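Erythrocyte membrane protein 1 (Plasmodium falciparum, PDB 6S8T) is a parasite adhesin whose DBLbeta domain, the part crystallised here, binds ICAM-1 and so probably helps infected erythrocytes stick to host cells. Local coordinates at residues E124-S129 with Q212-K217; G190-G195 with G202-L207. All coordinates share one frame; numbering follows the deposited sequence.

Contact 1 of 2, residues E124-S129 with Q212-K217; sequences ENLNVS and QIIFGK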
ATOM      1  N   GLU A 124      -6.782  13.702 -10.834  1.00 54.63           N
ATOM      2  CA  GLU A 124      -8.184  13.865 -10.473  1.00 55.88           C
ATOM      3  C   GLU A 124      -8.862  14.977 -11.262  1.00 61.41           C
ATOM      4  O   GLU A 124     -10.088  14.947 -11.420  1.00 64.21           O
ATOM      5  CB  GLU A 124      -8.309  14.141  -8.974  1.00 57.16           C
ATOM      6  CG  GLU A 124      -7.876  12.984  -8.078  1.00 56.54           C
ATOM      7  CD  GLU A 124      -7.610  13.418  -6.642  1.00 59.74           C
ATOM      8  OE1 GLU A 124      -6.517  13.112  -6.117  1.00 57.75           O
ATOM      9  OE2 GLU A 124      -8.489  14.074  -6.042  1.00 60.89           O
ATOM     10  N   ASN A 125      -8.103  15.951 -11.761  1.00 62.45           N
ATOM     11  CA  ASN A 125      -8.647  17.111 -12.457  1.00 61.56           C
ATOM     12  C   ASN A 125      -8.135  17.186 -13.892  1.00 58.33           C
ATOM     13  O   ASN A 125      -7.754  18.252 -14.382  1.00 56.96           O
ATOM     14  CB  ASN A 125      -8.321  18.399 -11.702  1.00 63.20           C
ATOM     15  CG  ASN A 125      -8.892  18.410 -10.299  1.00 62.43           C
ATOM     16  OD1 ASN A 125     -10.072  18.699 -10.099  1.00 65.54           O
ATOM     17  ND2 ASN A 125      -8.055  18.101  -9.315  1.00 58.47           N
ATOM     18  N   LEU A 126      -8.126  16.051 -14.586  1.00 56.27           N
ATOM     19  CA  LEU A 126      -7.687  16.032 -15.973  1.00 59.53           C
ATOM     20  C   LEU A 126      -8.738  16.654 -16.886  1.00 64.59           C
ATOM     21  O   LEU A 126      -9.942  16.596 -16.624  1.00 68.12           O
ATOM     22  CB  LEU A 126      -7.397  14.599 -16.427  1.00 58.94           C
ATOM     23  CG  LEU A 126      -6.095  13.933 -15.973  1.00 56.75           C
ATOM     24  CD1 LEU A 126      -6.009  12.518 -16.519  1.00 44.41           C
ATOM     25  CD2 LEU A 126      -4.887  14.750 -16.412  1.00 53.66           C
ATOM     26  N   ASN A 127      -8.262  17.265 -17.967  1.00 64.66           N
ATOM     27  CA  ASN A 127      -9.114  17.698 -19.072  1.00 67.90           C
ATOM     28  C   ASN A 127      -8.978  16.642 -20.161  1.00 64.23           C
ATOM     29  O   ASN A 127      -7.973  16.599 -20.875  1.00 63.91           O
ATOM     30  CB  ASN A 127      -8.713  19.083 -19.569  1.00 76.26           C
ATOM     31  CG  ASN A 127      -9.596  19.574 -20.702  1.00 85.46           C
ATOM     32  OD1 ASN A 127      -9.338  19.291 -21.873  1.00 87.97           O
ATOM     33  ND2 ASN A 127     -10.643  20.315 -20.358  1.00 88.66           N
ATOM     34  N   VAL A 128      -9.991  15.778 -20.278  1.00 63.29           N
ATOM     35  CA  VAL A 128      -9.908  14.632 -21.178  1.00 63.10           C
ATOM     36  C   VAL A 128      -9.779  15.053 -22.635  1.00 66.34           C
ATOM     37  O   VAL A 128      -9.321  14.262 -23.466  1.00 67.63           O
ATOM     38  CB  VAL A 128     -11.128  13.709 -20.987  1.00 61.97           C
ATOM     39  CG1 VAL A 128     -11.160  13.159 -19.569  1.00 56.25           C
ATOM     40  CG2 VAL A 128     -12.417  14.456 -21.308  1.00 67.04           C
ATOM     41  N   SER A 129     -10.176  16.281 -22.971  1.00 66.85           N
ATOM     42  CA  SER A 129      -9.987  16.762 -24.336  1.00 71.85           C
ATOM     43  C   SER A 129      -8.511  17.004 -24.629  1.00 70.39           C
ATOM     44  O   SER A 129      -8.002  16.598 -25.679  1.00 69.43           O
ATOM     45  CB  SER A 129     -10.799  18.037 -24.567  1.00 78.45           C
ATOM     46  OG  SER A 129     -12.189  17.776 -24.489  1.00 81.37           O
ATOM     47  N   GLN A 212     -11.521   6.039 -17.799  1.00 47.72           N
ATOM     48  CA  GLN A 212     -12.401   5.271 -18.672  1.00 51.03           C
ATOM     49  C   GLN A 212     -12.619   5.967 -20.009  1.00 57.16           C
ATOM     50  O   GLN A 212     -12.773   5.297 -21.036  1.00 61.77           O
ATOM     51  CB  GLN A 212     -13.736   5.015 -17.977  1.00 53.63           C
ATOM     52  CG  GLN A 212     -13.606   4.150 -16.740  1.00 57.11           C
ATOM     53  CD  GLN A 212     -14.881   4.095 -15.928  1.00 64.26           C
ATOM     54  OE1 GLN A 212     -14.923   3.487 -14.856  1.00 63.89           O
ATOM     55  NE2 GLN A 212     -15.933   4.735 -16.433  1.00 69.03           N
ATOM     56  N   ILE A 213     -12.627   7.300 -20.021  1.00 55.30           N
ATOM     57  CA  ILE A 213     -12.761   8.017 -21.285  1.00 54.76           C
ATOM     58  C   ILE A 213     -11.446   8.001 -22.054  1.00 54.24           C
ATOM     59  O   ILE A 213     -11.432   7.825 -23.276  1.00 58.15           O
ATOM     60  CB  ILE A 213     -13.257   9.452 -21.035  1.00 56.58           C
ATOM     61  CG1 ILE A 213     -14.665   9.431 -20.438  1.00 59.63           C
ATOM     62  CG2 ILE A 213     -13.240  10.258 -22.323  1.00 52.55           C
ATOM     63  CD1 ILE A 213     -15.216  10.802 -20.137  1.00 60.62           C
ATOM     64  N   ILE A 214     -10.323   8.175 -21.353  1.00 51.47           N
ATOM     65  CA  ILE A 214      -9.024   8.202 -22.020  1.00 53.30           C
ATOM     66  C   ILE A 214      -8.741   6.862 -22.694  1.00 55.36           C
ATOM     67  O   ILE A 214      -8.391   6.806 -23.879  1.00 59.28           O
ATOM     68  CB  ILE A 214      -7.914   8.578 -21.022  1.00 47.59           C
ATOM     69  CG1 ILE A 214      -8.109  10.011 -20.522  1.00 50.05           C
ATOM     70  CG2 ILE A 214      -6.546   8.427 -21.664  1.00 44.36           C
ATOM     71  CD1 ILE A 214      -7.178  10.394 -19.393  1.00 49.36           C
ATOM     72  N   PHE A 215      -8.902   5.762 -21.954  1.00 50.15           N
ATOM     73  CA  PHE A 215      -8.619   4.447 -22.520  1.00 49.67           C
ATOM     74  C   PHE A 215      -9.635   4.031 -23.576  1.00 55.70           C
ATOM     75  O   PHE A 215      -9.329   3.168 -24.405  1.00 56.74           O
ATOM     76  CB  PHE A 215      -8.546   3.397 -21.411  1.00 42.15           C
ATOM     77  CG  PHE A 215      -7.238   3.392 -20.674  1.00 39.58           C
ATOM     78  CD1 PHE A 215      -6.131   2.754 -21.209  1.00 40.55           C
ATOM     79  CD2 PHE A 215      -7.109   4.033 -19.453  1.00 39.88           C
ATOM     80  CE1 PHE A 215      -4.920   2.750 -20.538  1.00 40.72           C
ATOM     81  CE2 PHE A 215      -5.903   4.031 -18.775  1.00 38.53           C
ATOM     82  CZ  PHE A 215      -4.806   3.390 -19.318  1.00 37.54           C
ATOM     83  N   GLY A 216     -10.833   4.617 -23.569  1.00 60.19           N
ATOM     84  CA  GLY A 216     -11.743   4.409 -24.682  1.00 59.02           C
ATOM     85  C   GLY A 216     -11.190   4.969 -25.979  1.00 59.46           C
ATOM     86  O   GLY A 216     -11.255   4.321 -27.027  1.00 62.03           O
ATOM     87  N   LYS A 217     -10.628   6.179 -25.923  1.00 56.79           N
ATOM     88  CA  LYS A 217      -9.949   6.739 -27.085  1.00 60.17           C
ATOM     89  C   LYS A 217      -8.684   5.964 -27.421  1.00 57.67           C
ATOM     90  O   LYS A 217      -8.308   5.873 -28.595  1.00 60.16           O
ATOM     91  CB  LYS A 217      -9.613   8.212 -26.843  1.00 63.58           C
ATOM     92  CG  LYS A 217     -10.740   9.178 -27.160  1.00 68.79           C
ATOM     93  CD  LYS A 217     -11.054   9.184 -28.647  1.00 72.54           C
ATOM     94  CE  LYS A 217     -11.976  10.337 -29.007  1.00 77.97           C
ATOM     95  NZ  LYS A 217     -13.195  10.356 -28.153  1.00 79.64           N
TER
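Val128 and Ile214 mark the closest backbone approach between 124-129 and 212-217, their CA atoms 6.5 Å apart. The first segment comes off the end of helix 121-124, leaves helical angles at Asn125, runs extended through Leu126 and Asn127, and starts a new short helix, 128-132, at Val128. Asn127 is the N-cap: its OD1 accepts from the backbone N of Trp130. The second segment is helical throughout, a turn and a half from the second half of helix 202-221.

What meets between them is purely aliphatic. Leu126 points its side chain at the helix and touches the far end of Ile214, CD1 to CD1 at 3.8 Å, the two side chains crossing at about a right angle. Ile214 does not start out aimed at the loop; its CG1 lies anti to the carbonyl carbon (chi1 -65°), and the extended chi2 of 172° carries CD1 over to the leucine. Here the connection between helices 121-124 and 128-132 packs on the side of helix 202-221 within the Duffy-binding-like fold, mainly helical with long loops.

Val128 then sits against both isoleucines. Its CB is 4.3 Å from CG2 of Ile213, and its CG1 reaches CG1 of Ile214 more loosely, at 4.5 Å. Leu126 and Ile214 are buried, whereas Ile213 is exposed, so the apolar strip runs from the interior out to the surface. His210, one turn earlier on the long helix, also touches Leu126 and Val128, and Val131 of helix 128-132 packs on Ile214.

Contact 2 of 2, residues G190-G195 with G202-L207; sequences GDIIRG and GDQTKL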
ATOM      1  N   GLY A 190      -0.105   1.934  -9.808  1.00 37.00           N
ATOM      2  CA  GLY A 190      -0.435   0.933 -10.812  1.00 35.41           C
ATOM      3  C   GLY A 190      -1.843   0.390 -10.655  1.00 33.57           C
ATOM      4  O   GLY A 190      -2.539   0.148 -11.644  1.00 35.39           O
ATOM      5  N   ASP A 191      -2.288   0.202  -9.409  1.00 27.96           N
ATOM      6  CA  ASP A 191      -3.647  -0.279  -9.191  1.00 28.32           C
ATOM      7  C   ASP A 191      -4.687   0.792  -9.501  1.00 30.71           C
ATOM      8  O   ASP A 191      -5.815   0.459  -9.885  1.00 32.23           O
ATOM      9  CB  ASP A 191      -3.796  -0.799  -7.761  1.00 25.25           C
ATOM     10  CG  ASP A 191      -3.203  -2.196  -7.590  1.00 29.00           C
ATOM     11  OD1 ASP A 191      -2.773  -2.781  -8.609  1.00 25.03           O
ATOM     12  OD2 ASP A 191      -3.158  -2.701  -6.446  1.00 33.22           O
ATOM     13  N   ILE A 192      -4.335   2.073  -9.354  1.00 30.12           N
ATOM     14  CA  ILE A 192      -5.257   3.138  -9.742  1.00 27.58           C
ATOM     15  C   ILE A 192      -5.435   3.160 -11.254  1.00 32.17           C
ATOM     16  O   ILE A 192      -6.559   3.271 -11.760  1.00 38.37           O
ATOM     17  CB  ILE A 192      -4.765   4.500  -9.216  1.00 31.90           C
ATOM     18  CG1 ILE A 192      -4.796   4.535  -7.687  1.00 31.94           C
ATOM     19  CG2 ILE A 192      -5.612   5.631  -9.781  1.00 28.43           C
ATOM     20  CD1 ILE A 192      -4.343   5.858  -7.102  1.00 34.57           C
ATOM     21  N   ILE A 193      -4.333   3.054 -11.998  1.00 30.80           N
ATOM     22  CA  ILE A 193      -4.404   3.082 -13.456  1.00 32.59           C
ATOM     23  C   ILE A 193      -5.158   1.866 -13.988  1.00 31.31           C
ATOM     24  O   ILE A 193      -5.966   1.980 -14.917  1.00 35.95           O
ATOM     25  CB  ILE A 193      -2.985   3.177 -14.050  1.00 41.52           C
ATOM     26  CG1 ILE A 193      -2.282   4.442 -13.553  1.00 44.48           C
ATOM     27  CG2 ILE A 193      -3.034   3.164 -15.569  1.00 45.51           C
ATOM     28  CD1 ILE A 193      -3.010   5.719 -13.907  1.00 45.30           C
ATOM     29  N   ARG A 194      -4.914   0.689 -13.416  1.00 30.81           N
ATOM     30  CA  ARG A 194      -5.560  -0.527 -13.903  1.00 32.69           C
ATOM     31  C   ARG A 194      -6.979  -0.704 -13.376  1.00 33.24           C
ATOM     32  O   ARG A 194      -7.714  -1.542 -13.908  1.00 33.94           O
ATOM     33  CB  ARG A 194      -4.723  -1.760 -13.541  1.00 25.04           C
ATOM     34  CG  ARG A 194      -3.423  -1.905 -14.331  1.00 32.44           C
ATOM     35  CD  ARG A 194      -2.543  -3.037 -13.780  1.00 29.67           C
ATOM     36  NE  ARG A 194      -2.097  -2.763 -12.416  1.00 30.27           N
ATOM     37  CZ  ARG A 194      -1.151  -3.444 -11.774  1.00 31.48           C
ATOM     38  NH1 ARG A 194      -0.530  -4.455 -12.371  1.00 28.96           N
ATOM     39  NH2 ARG A 194      -0.823  -3.108 -10.530  1.00 32.94           N
ATOM     40  N   GLY A 195      -7.387   0.057 -12.363  1.00 35.09           N
ATOM     41  CA  GLY A 195      -8.723  -0.075 -11.810  1.00 33.70           C
ATOM     42  C   GLY A 195      -8.874  -1.088 -10.696  1.00 34.42           C
ATOM     43  O   GLY A 195     -10.004  -1.482 -10.389  1.00 37.30           O
ATOM     44  N   GLY A 202     -15.247  10.171  -3.334  1.00 50.82           N
ATOM     45  CA  GLY A 202     -15.695  11.115  -4.346  1.00 48.19           C
ATOM     46  C   GLY A 202     -14.600  11.477  -5.330  1.00 50.95           C
ATOM     47  O   GLY A 202     -14.810  11.468  -6.545  1.00 52.69           O
ATOM     48  N   ASP A 203     -13.408  11.788  -4.816  1.00 47.52           N
ATOM     49  CA  ASP A 203     -12.304  12.153  -5.697  1.00 49.30           C
ATOM     50  C   ASP A 203     -11.853  10.976  -6.553  1.00 46.03           C
ATOM     51  O   ASP A 203     -11.460  11.171  -7.710  1.00 46.62           O
ATOM     52  CB  ASP A 203     -11.134  12.695  -4.876  1.00 56.74           C
ATOM     53  CG  ASP A 203     -11.467  14.005  -4.174  1.00 70.44           C
ATOM     54  OD1 ASP A 203     -12.278  14.789  -4.715  1.00 76.01           O
ATOM     55  OD2 ASP A 203     -10.915  14.250  -3.079  1.00 72.70           O
ATOM     56  N   GLN A 204     -11.908   9.755  -6.013  1.00 44.32           N
ATOM     57  CA  GLN A 204     -11.469   8.593  -6.779  1.00 41.71           C
ATOM     58  C   GLN A 204     -12.470   8.230  -7.871  1.00 46.68           C
ATOM     59  O   GLN A 204     -12.068   7.792  -8.954  1.00 48.08           O
ATOM     60  CB  GLN A 204     -11.234   7.406  -5.844  1.00 39.68           C
ATOM     61  CG  GLN A 204     -10.265   7.696  -4.701  1.00 39.01           C
ATOM     62  CD  GLN A 204      -8.911   8.187  -5.187  1.00 37.18           C
ATOM     63  OE1 GLN A 204      -8.264   7.548  -6.019  1.00 34.58           O
ATOM     64  NE2 GLN A 204      -8.481   9.334  -4.674  1.00 36.76           N
ATOM     65  N   THR A 205     -13.769   8.404  -7.607  1.00 50.41           N
ATOM     66  CA  THR A 205     -14.781   8.179  -8.637  1.00 53.55           C
ATOM     67  C   THR A 205     -14.576   9.113  -9.823  1.00 54.78           C
ATOM     68  O   THR A 205     -14.686   8.694 -10.981  1.00 53.67           O
ATOM     69  CB  THR A 205     -16.179   8.365  -8.044  1.00 57.03           C
ATOM     70  OG1 THR A 205     -16.386   7.410  -6.994  1.00 59.23           O
ATOM     71  CG2 THR A 205     -17.250   8.178  -9.112  1.00 56.23           C
ATOM     72  N   LYS A 206     -14.277  10.387  -9.552  1.00 56.37           N
ATOM     73  CA  LYS A 206     -13.978  11.324 -10.629  1.00 56.67           C
ATOM     74  C   LYS A 206     -12.696  10.937 -11.356  1.00 54.10           C
ATOM     75  O   LYS A 206     -12.603  11.076 -12.581  1.00 55.55           O
ATOM     76  CB  LYS A 206     -13.873  12.743 -10.069  1.00 60.00           C
ATOM     77  CG  LYS A 206     -13.509  13.799 -11.098  1.00 65.54           C
ATOM     78  CD  LYS A 206     -13.552  15.193 -10.491  1.00 71.58           C
ATOM     79  CE  LYS A 206     -12.621  15.301  -9.296  1.00 71.93           C
ATOM     80  NZ  LYS A 206     -12.639  16.665  -8.699  1.00 77.89           N
ATOM     81  N   LEU A 207     -11.700  10.444 -10.618  1.00 51.37           N
ATOM     82  CA  LEU A 207     -10.447  10.034 -11.242  1.00 47.43           C
ATOM     83  C   LEU A 207     -10.652   8.828 -12.152  1.00 48.42           C
ATOM     84  O   LEU A 207     -10.140   8.799 -13.278  1.00 47.29           O
ATOM     85  CB  LEU A 207      -9.406   9.742 -10.161  1.00 46.82           C
ATOM     86  CG  LEU A 207      -8.073   9.098 -10.545  1.00 50.43           C
ATOM     87  CD1 LEU A 207      -7.452   9.783 -11.744  1.00 56.77           C
ATOM     88  CD2 LEU A 207      -7.121   9.150  -9.358  1.00 46.68           C
TER
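Ile192 and Leu207 meet at about a right angle, branch against branch: CG2 of the isoleucine lies 3.9 Å from CD2 of the leucine. Both side chains set out toward the opposite helix. With chi1 of Ile192 at -66°, its CG2 branch stands anti to the backbone N, and this is what sets that methyl against the leucine. The CA atoms of this pair, the nearest across the two segments, remain 8.8 Å apart, so the helices are spaced by side chains rather than in backbone contact.

Gln204, one turn before Leu207, folds back on itself through three successive torsions near -55°. That brings OE1 within 4.4 Å of Ile192 CD1, a loose contact; the polar business of this oxygen is with Arg115, whose NH2 donates a hydrogen bond to it.

Behind Ile192, the helix end is held by its own side chains. Arg194 NE donates to Gly190 O at 3.0 Å, arriving above the carbonyl plane, while Arg194 N reaches the same oxygen from the other face. The guanidinium also makes a salt bridge, NH2 to Asp191 OD1 at 2.8 Å, and has a cation-pi partner in Trp253. Gly195, with positive phi, is the C-prime residue of a Schellman motif closing the helix.

The arrangement joins two consecutive helices of the Duffy-binding-like core through the loop 195-201: helix 172-194 ends, and after the loop helix 202-221 sets off across the end of helix 172-194, with Leu123 and Glu124 of helix 121-124 packed against Leu207.

In the fold
Coming from the N terminus, the chain first reaches 124-129, then passes through helix 137-163 and helix 172-194 to 190-195, where contact 2 begins. A loop of a few residues later, 202-207 closes contact 2; one to two turns further along the same helix, 212-217 closes contact 1. The short loop thus lies wholly within the long one, which is mostly helical, and all four segments fall in the Duffy binding region. Helix 202-221 is shared: its start pairs with the end of helix 172-194, its second half with the link into helix 128-132. Centres 12 Å apart, the contacts touch directly where Glu124 packs on Asp203, Lys206 and Leu207.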